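Local coordinates for protein carboxylesterase (Ferroplasma acidiphilum, PDB 3WJ2) that probably hydrolyses carboxylic ester bonds, as expected of a carboxylesterase with the alpha/beta-hydrolase fold, at residues I15-P29 with N202-M216. Sequence-based numbering, arbitrary orientation.
Sequences IELSKSAGDMTKIEP and NYVLTGKMIRYFGNM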
loop_
_atom_site.group_PDB
_atom_site.type_symbol
_atom_site.label_atom_id
_atom_site.label_comp_id
_atom_site.label_asym_id
_atom_site.label_seq_id
_atom_site.Cartn_x
_atom_site.Cartn_y
_atom_site.Cartn_z
ATOM N N ILE B 15 11.371 -19.435 -6.717
ATOM C CA ILE B 15 9.949 -19.467 -6.746
ATOM C C ILE B 15 9.437 -20.718 -7.480
ATOM O O ILE B 15 8.581 -21.433 -6.980
ATOM C CB ILE B 15 9.391 -18.147 -7.325
ATOM C CG1 ILE B 15 9.829 -16.998 -6.382
ATOM C CG2 ILE B 15 7.912 -18.256 -7.557
ATOM C CD1 ILE B 15 9.246 -15.560 -6.865
ATOM N N GLU B 16 10.079 -20.982 -8.607
ATOM C CA GLU B 16 9.694 -22.207 -9.404
ATOM C C GLU B 16 10.000 -23.476 -8.627
ATOM O O GLU B 16 9.211 -24.411 -8.650
ATOM C CB GLU B 16 10.454 -22.226 -10.726
ATOM C CG GLU B 16 10.016 -21.137 -11.752
ATOM C CD GLU B 16 8.636 -21.355 -12.396
ATOM O OE1 GLU B 16 7.978 -22.409 -12.223
ATOM O OE2 GLU B 16 8.208 -20.430 -13.109
ATOM N N LEU B 17 11.119 -23.530 -7.947
ATOM C CA LEU B 17 11.549 -24.719 -7.195
ATOM C C LEU B 17 10.639 -24.944 -6.011
ATOM O O LEU B 17 10.198 -26.100 -5.712
ATOM C CB LEU B 17 12.967 -24.507 -6.647
ATOM C CG LEU B 17 13.563 -25.604 -5.742
ATOM C CD1 LEU B 17 13.873 -26.918 -6.548
ATOM C CD2 LEU B 17 14.828 -25.027 -5.028
ATOM N N SER B 18 10.295 -23.837 -5.321
ATOM C CA SER B 18 9.301 -23.906 -4.288
ATOM C C SER B 18 7.937 -24.453 -4.774
ATOM O O SER B 18 7.312 -25.307 -4.089
ATOM C CB SER B 18 9.129 -22.537 -3.622
ATOM O OG SER B 18 7.946 -22.677 -2.891
ATOM N N LYS B 19 7.462 -23.984 -5.937
ATOM C CA LYS B 19 6.240 -24.502 -6.549
ATOM C C LYS B 19 6.359 -26.039 -6.850
ATOM O O LYS B 19 5.421 -26.829 -6.625
ATOM C CB LYS B 19 6.009 -23.670 -7.816
ATOM C CG LYS B 19 4.866 -24.125 -8.729
ATOM C CD LYS B 19 4.918 -23.365 -10.124
ATOM C CE LYS B 19 3.547 -23.442 -10.869
ATOM N NZ LYS B 19 3.163 -24.820 -11.292
ATOM N N SER B 20 7.530 -26.416 -7.304
ATOM C CA SER B 20 7.683 -27.828 -7.737
ATOM C C SER B 20 7.619 -28.806 -6.548
ATOM O O SER B 20 7.346 -30.027 -6.723
ATOM C CB SER B 20 8.935 -27.970 -8.549
ATOM O OG SER B 20 10.057 -27.996 -7.750
ATOM N N ALA B 21 7.888 -28.322 -5.327
ATOM C CA ALA B 21 7.885 -29.240 -4.204
ATOM C C ALA B 21 6.496 -29.528 -3.683
ATOM O O ALA B 21 6.342 -30.450 -2.914
ATOM C CB ALA B 21 8.860 -28.706 -3.026
ATOM N N GLY B 22 5.512 -28.693 -4.068
ATOM C CA GLY B 22 4.104 -28.866 -3.739
ATOM C C GLY B 22 3.887 -28.473 -2.279
ATOM O O GLY B 22 4.770 -27.890 -1.667
ATOM N N ASP B 23 2.736 -28.887 -1.768
ATOM C CA ASP B 23 2.265 -28.596 -0.407
ATOM C C ASP B 23 2.904 -29.533 0.603
ATOM O O ASP B 23 2.578 -30.701 0.671
ATOM C CB ASP B 23 0.757 -28.791 -0.427
ATOM C CG ASP B 23 0.071 -28.492 0.910
ATOM O OD1 ASP B 23 0.743 -28.287 1.932
ATOM O OD2 ASP B 23 -1.184 -28.526 0.911
ATOM N N MET B 24 3.862 -29.035 1.361
ATOM C CA MET B 24 4.532 -29.905 2.334
ATOM C C MET B 24 3.954 -29.877 3.763
ATOM O O MET B 24 4.549 -30.414 4.700
ATOM C CB MET B 24 6.009 -29.628 2.276
ATOM C CG MET B 24 6.549 -30.302 1.021
ATOM S SD MET B 24 8.296 -30.193 0.867
ATOM C CE MET B 24 8.528 -28.371 0.904
ATOM N N THR B 25 2.733 -29.362 3.887
ATOM C CA THR B 25 2.111 -29.248 5.204
ATOM C C THR B 25 1.557 -30.539 5.757
ATOM O O THR B 25 1.250 -30.608 6.930
ATOM C CB THR B 25 1.024 -28.128 5.277
ATOM O OG1 THR B 25 0.004 -28.399 4.318
ATOM C CG2 THR B 25 1.604 -26.798 4.987
ATOM N N LYS B 26 1.437 -31.585 4.943
ATOM C CA LYS B 26 1.074 -32.881 5.504
ATOM C C LYS B 26 2.283 -33.818 5.652
ATOM O O LYS B 26 2.105 -35.013 5.977
ATOM C CB LYS B 26 -0.054 -33.526 4.671
ATOM C CG LYS B 26 -1.435 -32.864 4.860
ATOM C CD LYS B 26 -2.016 -33.109 6.279
ATOM C CE LYS B 26 -3.477 -32.644 6.352
ATOM N NZ LYS B 26 -3.642 -31.275 5.750
ATOM N N ILE B 27 3.490 -33.275 5.434
ATOM C CA ILE B 27 4.782 -34.012 5.660
ATOM C C ILE B 27 5.095 -34.019 7.154
ATOM O O ILE B 27 4.847 -33.005 7.850
ATOM C CB ILE B 27 5.938 -33.416 4.801
ATOM C CG1 ILE B 27 5.652 -33.463 3.278
ATOM C CG2 ILE B 27 7.289 -34.096 5.092
ATOM C CD1 ILE B 27 5.044 -34.797 2.830
ATOM N N GLU B 28 5.581 -35.143 7.666
ATOM C CA GLU B 28 5.975 -35.266 9.070
ATOM C C GLU B 28 7.193 -34.387 9.308
ATOM O O GLU B 28 8.067 -34.278 8.416
ATOM C CB GLU B 28 6.265 -36.715 9.458
ATOM C CG GLU B 28 4.958 -37.598 9.500
ATOM C CD GLU B 28 3.884 -37.055 10.474
ATOM O OE1 GLU B 28 4.231 -36.701 11.632
ATOM O OE2 GLU B 28 2.676 -36.984 10.076
ATOM N N PRO B 29 7.227 -33.679 10.452
ATOM C CA PRO B 29 8.330 -32.695 10.606
ATOM C C PRO B 29 9.737 -33.226 10.450
ATOM O O PRO B 29 10.566 -32.534 9.833
ATOM C CB PRO B 29 8.137 -32.133 12.019
ATOM C CG PRO B 29 6.844 -32.714 12.498
ATOM C CD PRO B 29 6.209 -33.587 11.511
ATOM N N ASN B 202 2.398 -17.078 -3.249
ATOM C CA ASN B 202 3.321 -17.176 -4.379
ATOM C C ASN B 202 4.506 -18.098 -4.083
ATOM O O ASN B 202 5.662 -17.768 -4.383
ATOM C CB ASN B 202 3.774 -15.804 -4.905
ATOM C CG ASN B 202 4.015 -15.822 -6.451
ATOM O OD1 ASN B 202 3.486 -16.705 -7.162
ATOM N ND2 ASN B 202 4.810 -14.866 -6.962
ATOM N N TYR B 203 4.183 -19.244 -3.463
ATOM C CA TYR B 203 5.081 -20.430 -3.221
ATOM C C TYR B 203 6.218 -20.460 -2.178
ATOM O O TYR B 203 6.374 -21.551 -1.553
ATOM C CB TYR B 203 5.516 -21.121 -4.542
ATOM C CG TYR B 203 4.353 -21.349 -5.505
ATOM C CD1 TYR B 203 3.444 -22.413 -5.336
ATOM C CD2 TYR B 203 4.157 -20.479 -6.586
ATOM C CE1 TYR B 203 2.346 -22.589 -6.239
ATOM C CE2 TYR B 203 3.100 -20.641 -7.469
ATOM C CZ TYR B 203 2.196 -21.683 -7.301
ATOM O OH TYR B 203 1.179 -21.779 -8.231
ATOM N N VAL B 204 7.027 -19.383 -1.963
ATOM C CA VAL B 204 8.253 -19.576 -1.138
ATOM C C VAL B 204 7.928 -19.625 0.342
ATOM O O VAL B 204 8.130 -20.603 0.963
ATOM C CB VAL B 204 9.507 -18.688 -1.426
ATOM C CG1 VAL B 204 10.717 -19.230 -0.650
ATOM C CG2 VAL B 204 9.850 -18.640 -2.916
ATOM N N LEU B 205 7.398 -18.580 0.935
ATOM C CA LEU B 205 6.858 -18.794 2.288
ATOM C C LEU B 205 5.387 -18.608 2.183
ATOM O O LEU B 205 4.935 -17.496 1.941
ATOM C CB LEU B 205 7.489 -17.816 3.262
ATOM C CG LEU B 205 6.895 -17.743 4.657
ATOM C CD1 LEU B 205 7.051 -19.135 5.369
ATOM C CD2 LEU B 205 7.558 -16.568 5.414
ATOM N N THR B 206 4.583 -19.660 2.290
ATOM C CA THR B 206 3.191 -19.545 2.118
ATOM C C THR B 206 2.452 -19.355 3.441
ATOM O O THR B 206 3.009 -19.666 4.494
ATOM C CB THR B 206 2.574 -20.807 1.466
ATOM O OG1 THR B 206 2.834 -21.950 2.295
ATOM C CG2 THR B 206 3.242 -21.135 0.163
ATOM N N GLY B 207 1.187 -18.952 3.353
ATOM C CA GLY B 207 0.284 -18.880 4.526
ATOM C C GLY B 207 0.120 -20.193 5.275
ATOM O O GLY B 207 0.223 -20.271 6.528
ATOM N N LYS B 208 -0.071 -21.255 4.515
ATOM C CA LYS B 208 -0.219 -22.604 5.063
ATOM C C LYS B 208 1.043 -23.028 5.776
ATOM O O LYS B 208 0.949 -23.585 6.855
ATOM C CB LYS B 208 -0.541 -23.622 4.000
ATOM C CG LYS B 208 -2.000 -23.473 3.547
ATOM C CD LYS B 208 -2.203 -24.368 2.334
ATOM C CE LYS B 208 -2.459 -25.774 2.836
ATOM N NZ LYS B 208 -2.931 -26.620 1.721
ATOM N N MET B 209 2.195 -22.718 5.190
ATOM C CA MET B 209 3.447 -23.099 5.923
ATOM C C MET B 209 3.664 -22.263 7.182
ATOM O O MET B 209 4.191 -22.789 8.200
ATOM C CB MET B 209 4.662 -22.998 4.994
ATOM C CG MET B 209 4.650 -24.205 4.078
ATOM S SD MET B 209 4.593 -25.851 5.001
ATOM C CE MET B 209 6.158 -25.721 5.920
ATOM N N ILE B 210 3.338 -20.948 7.131
ATOM C CA ILE B 210 3.490 -20.125 8.326
ATOM C C ILE B 210 2.668 -20.772 9.444
ATOM O O ILE B 210 3.131 -20.855 10.586
ATOM C CB ILE B 210 3.046 -18.674 8.061
ATOM C CG1 ILE B 210 4.069 -18.003 7.178
ATOM C CG2 ILE B 210 2.934 -17.871 9.396
ATOM C CD1 ILE B 210 3.581 -16.566 6.558
ATOM N N ARG B 211 1.458 -21.199 9.109
ATOM C CA ARG B 211 0.621 -21.884 10.145
ATOM C C ARG B 211 1.205 -23.177 10.649
ATOM O O ARG B 211 1.166 -23.453 11.868
ATOM C CB ARG B 211 -0.858 -22.048 9.703
ATOM C CG ARG B 211 -1.449 -20.582 9.579
ATOM C CD ARG B 211 -3.016 -20.523 9.402
ATOM N NE ARG B 211 -3.515 -19.310 8.713
ATOM C CZ ARG B 211 -3.739 -19.245 7.391
ATOM N NH1 ARG B 211 -3.501 -20.313 6.627
ATOM N NH2 ARG B 211 -4.206 -18.132 6.809
ATOM N N TYR B 212 1.758 -23.961 9.735
ATOM C CA TYR B 212 2.339 -25.259 10.041
ATOM C C TYR B 212 3.497 -25.003 11.010
ATOM O O TYR B 212 3.527 -25.638 12.068
ATOM C CB TYR B 212 2.848 -25.937 8.732
ATOM C CG TYR B 212 3.688 -27.222 8.861
ATOM C CD1 TYR B 212 3.120 -28.460 8.617
ATOM C CD2 TYR B 212 5.038 -27.181 9.192
ATOM C CE1 TYR B 212 3.859 -29.629 8.641
ATOM C CE2 TYR B 212 5.759 -28.345 9.355
ATOM C CZ TYR B 212 5.173 -29.572 9.050
ATOM O OH TYR B 212 5.941 -30.699 9.060
ATOM N N PHE B 213 4.379 -24.064 10.707
ATOM C CA PHE B 213 5.493 -23.767 11.638
ATOM C C PHE B 213 4.984 -23.295 12.987
ATOM O O PHE B 213 5.568 -23.680 14.014
ATOM C CB PHE B 213 6.440 -22.734 11.058
ATOM C CG PHE B 213 7.225 -23.254 9.860
ATOM C CD1 PHE B 213 7.832 -24.478 9.930
ATOM C CD2 PHE B 213 7.344 -22.477 8.675
ATOM C CE1 PHE B 213 8.567 -25.041 8.828
ATOM C CE2 PHE B 213 8.098 -23.015 7.579
ATOM C CZ PHE B 213 8.684 -24.289 7.678
ATOM N N GLY B 214 3.983 -22.412 13.000
ATOM C CA GLY B 214 3.560 -21.875 14.292
ATOM C C GLY B 214 2.924 -22.970 15.079
ATOM O O GLY B 214 3.064 -23.021 16.286
ATOM N N ASN B 215 2.164 -23.854 14.441
ATOM C CA ASN B 215 1.570 -24.935 15.207
ATOM C C ASN B 215 2.646 -25.918 15.698
ATOM O O ASN B 215 2.440 -26.516 16.766
ATOM C CB ASN B 215 0.530 -25.687 14.375
ATOM C CG ASN B 215 -0.791 -24.888 14.186
ATOM O OD1 ASN B 215 -1.077 -23.913 14.887
ATOM N ND2 ASN B 215 -1.561 -25.290 13.191
ATOM N N MET B 216 3.732 -26.146 14.938
ATOM C CA MET B 216 4.760 -27.032 15.427
ATOM C C MET B 216 5.521 -26.449 16.615
ATOM O O MET B 216 5.941 -27.189 17.516
ATOM C CB MET B 216 5.809 -27.447 14.366
ATOM C CG MET B 216 5.282 -28.282 13.160
ATOM S SD MET B 216 4.623 -29.875 13.758
ATOM C CE MET B 216 3.849 -30.458 12.261
#
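Helix 207-217 of this alpha/beta hydrolase and the loop before it are overlain by the N-terminal segment, where Tyr203 packs on helix 12-20, and Lys208 and Tyr212 meet the loop that leads to helix 29-43. Tyr212 has CG anti to its own backbone N (chi1 171°), which sends the long ring out from the helix toward the loop; its OH donates to Ile27 O at 2.8 Å, 34° out of the carbonyl plane. Thr25 O lies at the ring edge, 3.3 Å from Tyr212 CE1. Met216 CE sits over one face of this ring, toward its rim, and also touches Pro29 CG (3.8 Å). A phenylalanine here in place of Tyr212 would probably leave Ile27 O without this donor and the loop less firmly tied to the helix. Asp23 suits its turn because one carboxylate serves two tasks: OD1 accepts from Thr25 N, an Asx turn, and from Thr25 OG1 through its syn lone pair, whereas OD2 takes Lys208 NZ from above the carboxylate plane in a 2.7 Å salt bridge. At the other end, the aliphatic part of Lys19 runs alongside Tyr203, CB lying over a ring face, 3.8 Å from the centroid, in a CH-pi contact. Ile15 CG1 packs crosswise on Val204 CG2 (3.8 Å). Together these contacts join helix 12-20 and the loop after it to the helical insertion between strands 180-183 and 243-248, consistent with the cap of hormone-sensitive-lipase-like esterases.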